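Local coordinates for M32 carboxypeptidase (Chitinophagaceae bacterium, PDB 7A03), which probably acts as a metal-dependent carboxypeptidase of the M32 family, removing amino acids one at a time from the C-terminal end of peptides, at residues R301-N306 with G450-L455. Residues are numbered along the deposited sequence; the frame is centred on the assembly and turned at random.
Sequences RLWENN and GNYQPL
Helix 293-307 meets the start of helix 453-462 in a buried apolar contact, where Trp303 packs against Leu455 and Tyr452. The CD2 methyl of Leu455 sits over one face of the indole, 3.8 Å from the centroid of its six-membered ring and 16° off the ring normal, a CH-pi contact. Leu302 CD2 borders that same face and touches Leu455 CD2 at 3.9 Å, so Leu455 meets two neighbouring side chains of the helix. Tyr452 comes to the edge of the indole instead: its CB lies near the ring plane, 3.9 Å from Trp303 CZ3. With CG of Trp303 anti to its own carbonyl carbon (chi1 -74°), the benzo end of the indole reaches across to both partners, although the two backbones stay well apart, 9.7 Å between Trp303 CA and Leu455 CA. The second helix is entered through a short linker: Gly450 closes helix 443-448 in a Schellman motif, and Asn451 OD1 accepts a capping bond from Gln453 N (3.1 Å). In this mostly helical M32 fold, Trp303 also packs on Ile266 and Leu273 of helix 258-277, which carries the HExxH pattern probably used for metal binding. Replacing Trp303 with an alanine is likely to open a gap between helices 293-307, 453-462 and 258-277, leaving the Leu455 methyl without its aromatic face. On another side of helix 293-307, Glu304 OE1 receives Arg301 NH2 in a 2.8 Å salt bridge and is also hydrogen-bonded to His267 ND1. Tyr452 turns its ring away from the indole, and its OH hydrogen-bonds to Gln317.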
# COMPACT_ATOMS: atom_id res chain seq x y z
N ARG A 301 3.50 -0.34 -7.19
CA ARG A 301 4.94 -0.25 -7.36
C ARG A 301 5.40 -0.79 -8.71
O ARG A 301 6.38 -0.28 -9.26
CB ARG A 301 5.66 -0.99 -6.24
CG ARG A 301 5.53 -0.33 -4.87
CD ARG A 301 6.04 1.11 -4.84
NE ARG A 301 6.19 1.56 -3.46
CZ ARG A 301 6.46 2.80 -3.07
NH1 ARG A 301 6.63 3.05 -1.78
NH2 ARG A 301 6.59 3.79 -3.95
N LEU A 302 4.73 -1.83 -9.24
CA LEU A 302 5.13 -2.37 -10.53
C LEU A 302 4.99 -1.31 -11.60
O LEU A 302 5.90 -1.13 -12.43
CB LEU A 302 4.28 -3.59 -10.88
CG LEU A 302 4.58 -4.30 -12.21
CD1 LEU A 302 4.28 -5.79 -12.08
CD2 LEU A 302 3.75 -3.72 -13.35
N TRP A 303 3.87 -0.57 -11.58
CA TRP A 303 3.74 0.47 -12.60
C TRP A 303 4.61 1.69 -12.29
O TRP A 303 5.25 2.24 -13.20
CB TRP A 303 2.28 0.87 -12.75
CG TRP A 303 1.43 -0.13 -13.46
CD1 TRP A 303 0.66 -1.10 -12.90
CD2 TRP A 303 1.26 -0.26 -14.88
NE1 TRP A 303 -0.02 -1.80 -13.87
CE2 TRP A 303 0.36 -1.32 -15.10
CE3 TRP A 303 1.78 0.43 -15.99
CZ2 TRP A 303 -0.05 -1.70 -16.37
CZ3 TRP A 303 1.37 0.04 -17.26
CH2 TRP A 303 0.48 -1.02 -17.44
N GLU A 304 4.69 2.10 -11.03
CA GLU A 304 5.42 3.32 -10.71
C GLU A 304 6.91 3.17 -10.99
O GLU A 304 7.55 4.09 -11.51
CB GLU A 304 5.20 3.69 -9.24
CG GLU A 304 5.94 4.96 -8.85
CD GLU A 304 6.16 5.11 -7.36
OE1 GLU A 304 5.68 4.25 -6.60
OE2 GLU A 304 6.85 6.08 -6.96
N ASN A 305 7.47 2.01 -10.63
CA ASN A 305 8.91 1.84 -10.52
C ASN A 305 9.46 0.86 -11.55
O ASN A 305 10.26 1.26 -12.40
CB ASN A 305 9.25 1.41 -9.10
CG ASN A 305 9.11 2.54 -8.10
OD1 ASN A 305 8.97 3.71 -8.49
ND2 ASN A 305 9.12 2.21 -6.81
N ASN A 306 9.06 -0.41 -11.49
CA ASN A 306 9.60 -1.39 -12.44
C ASN A 306 9.32 -0.99 -13.88
O ASN A 306 10.13 -1.26 -14.77
CB ASN A 306 9.05 -2.78 -12.14
CG ASN A 306 9.30 -3.18 -10.70
OD1 ASN A 306 8.63 -2.70 -9.80
ND2 ASN A 306 10.31 -4.02 -10.49
N GLY A 450 5.90 2.26 -26.30
CA GLY A 450 4.75 2.96 -25.76
C GLY A 450 3.48 2.14 -25.66
O GLY A 450 2.42 2.72 -25.39
N ASN A 451 3.54 0.83 -25.86
CA ASN A 451 2.36 -0.02 -25.78
C ASN A 451 2.40 -0.76 -24.45
O ASN A 451 3.23 -1.66 -24.25
CB ASN A 451 2.38 -1.00 -26.96
CG ASN A 451 1.14 -1.88 -27.02
OD1 ASN A 451 0.15 -1.63 -26.31
ND2 ASN A 451 1.19 -2.91 -27.85
N TYR A 452 1.52 -0.38 -23.52
CA TYR A 452 1.41 -1.04 -22.22
C TYR A 452 0.33 -2.10 -22.19
O TYR A 452 0.16 -2.78 -21.18
CB TYR A 452 1.21 0.01 -21.11
CG TYR A 452 2.12 1.19 -21.34
CD1 TYR A 452 3.47 1.00 -21.54
CD2 TYR A 452 1.62 2.48 -21.41
CE1 TYR A 452 4.32 2.05 -21.81
CE2 TYR A 452 2.46 3.55 -21.66
CZ TYR A 452 3.81 3.32 -21.86
OH TYR A 452 4.65 4.38 -22.13
N GLN A 453 -0.38 -2.29 -23.30
CA GLN A 453 -1.44 -3.28 -23.33
C GLN A 453 -0.97 -4.71 -23.06
O GLN A 453 -1.66 -5.42 -22.33
CB GLN A 453 -2.25 -3.16 -24.63
CG GLN A 453 -3.52 -4.03 -24.67
CD GLN A 453 -3.21 -5.46 -25.09
OE1 GLN A 453 -2.20 -5.73 -25.75
NE2 GLN A 453 -4.07 -6.39 -24.69
N PRO A 454 0.16 -5.19 -23.60
CA PRO A 454 0.58 -6.55 -23.25
C PRO A 454 0.82 -6.76 -21.76
O PRO A 454 0.49 -7.82 -21.23
CB PRO A 454 1.84 -6.77 -24.10
CG PRO A 454 1.62 -5.88 -25.28
CD PRO A 454 0.97 -4.64 -24.71
N LEU A 455 1.35 -5.74 -21.08
CA LEU A 455 1.54 -5.85 -19.64
C LEU A 455 0.20 -5.88 -18.90
O LEU A 455 -0.00 -6.71 -18.00
CB LEU A 455 2.42 -4.71 -19.13
CG LEU A 455 2.51 -4.63 -17.61
CD1 LEU A 455 3.18 -5.85 -17.03
CD2 LEU A 455 3.25 -3.39 -17.23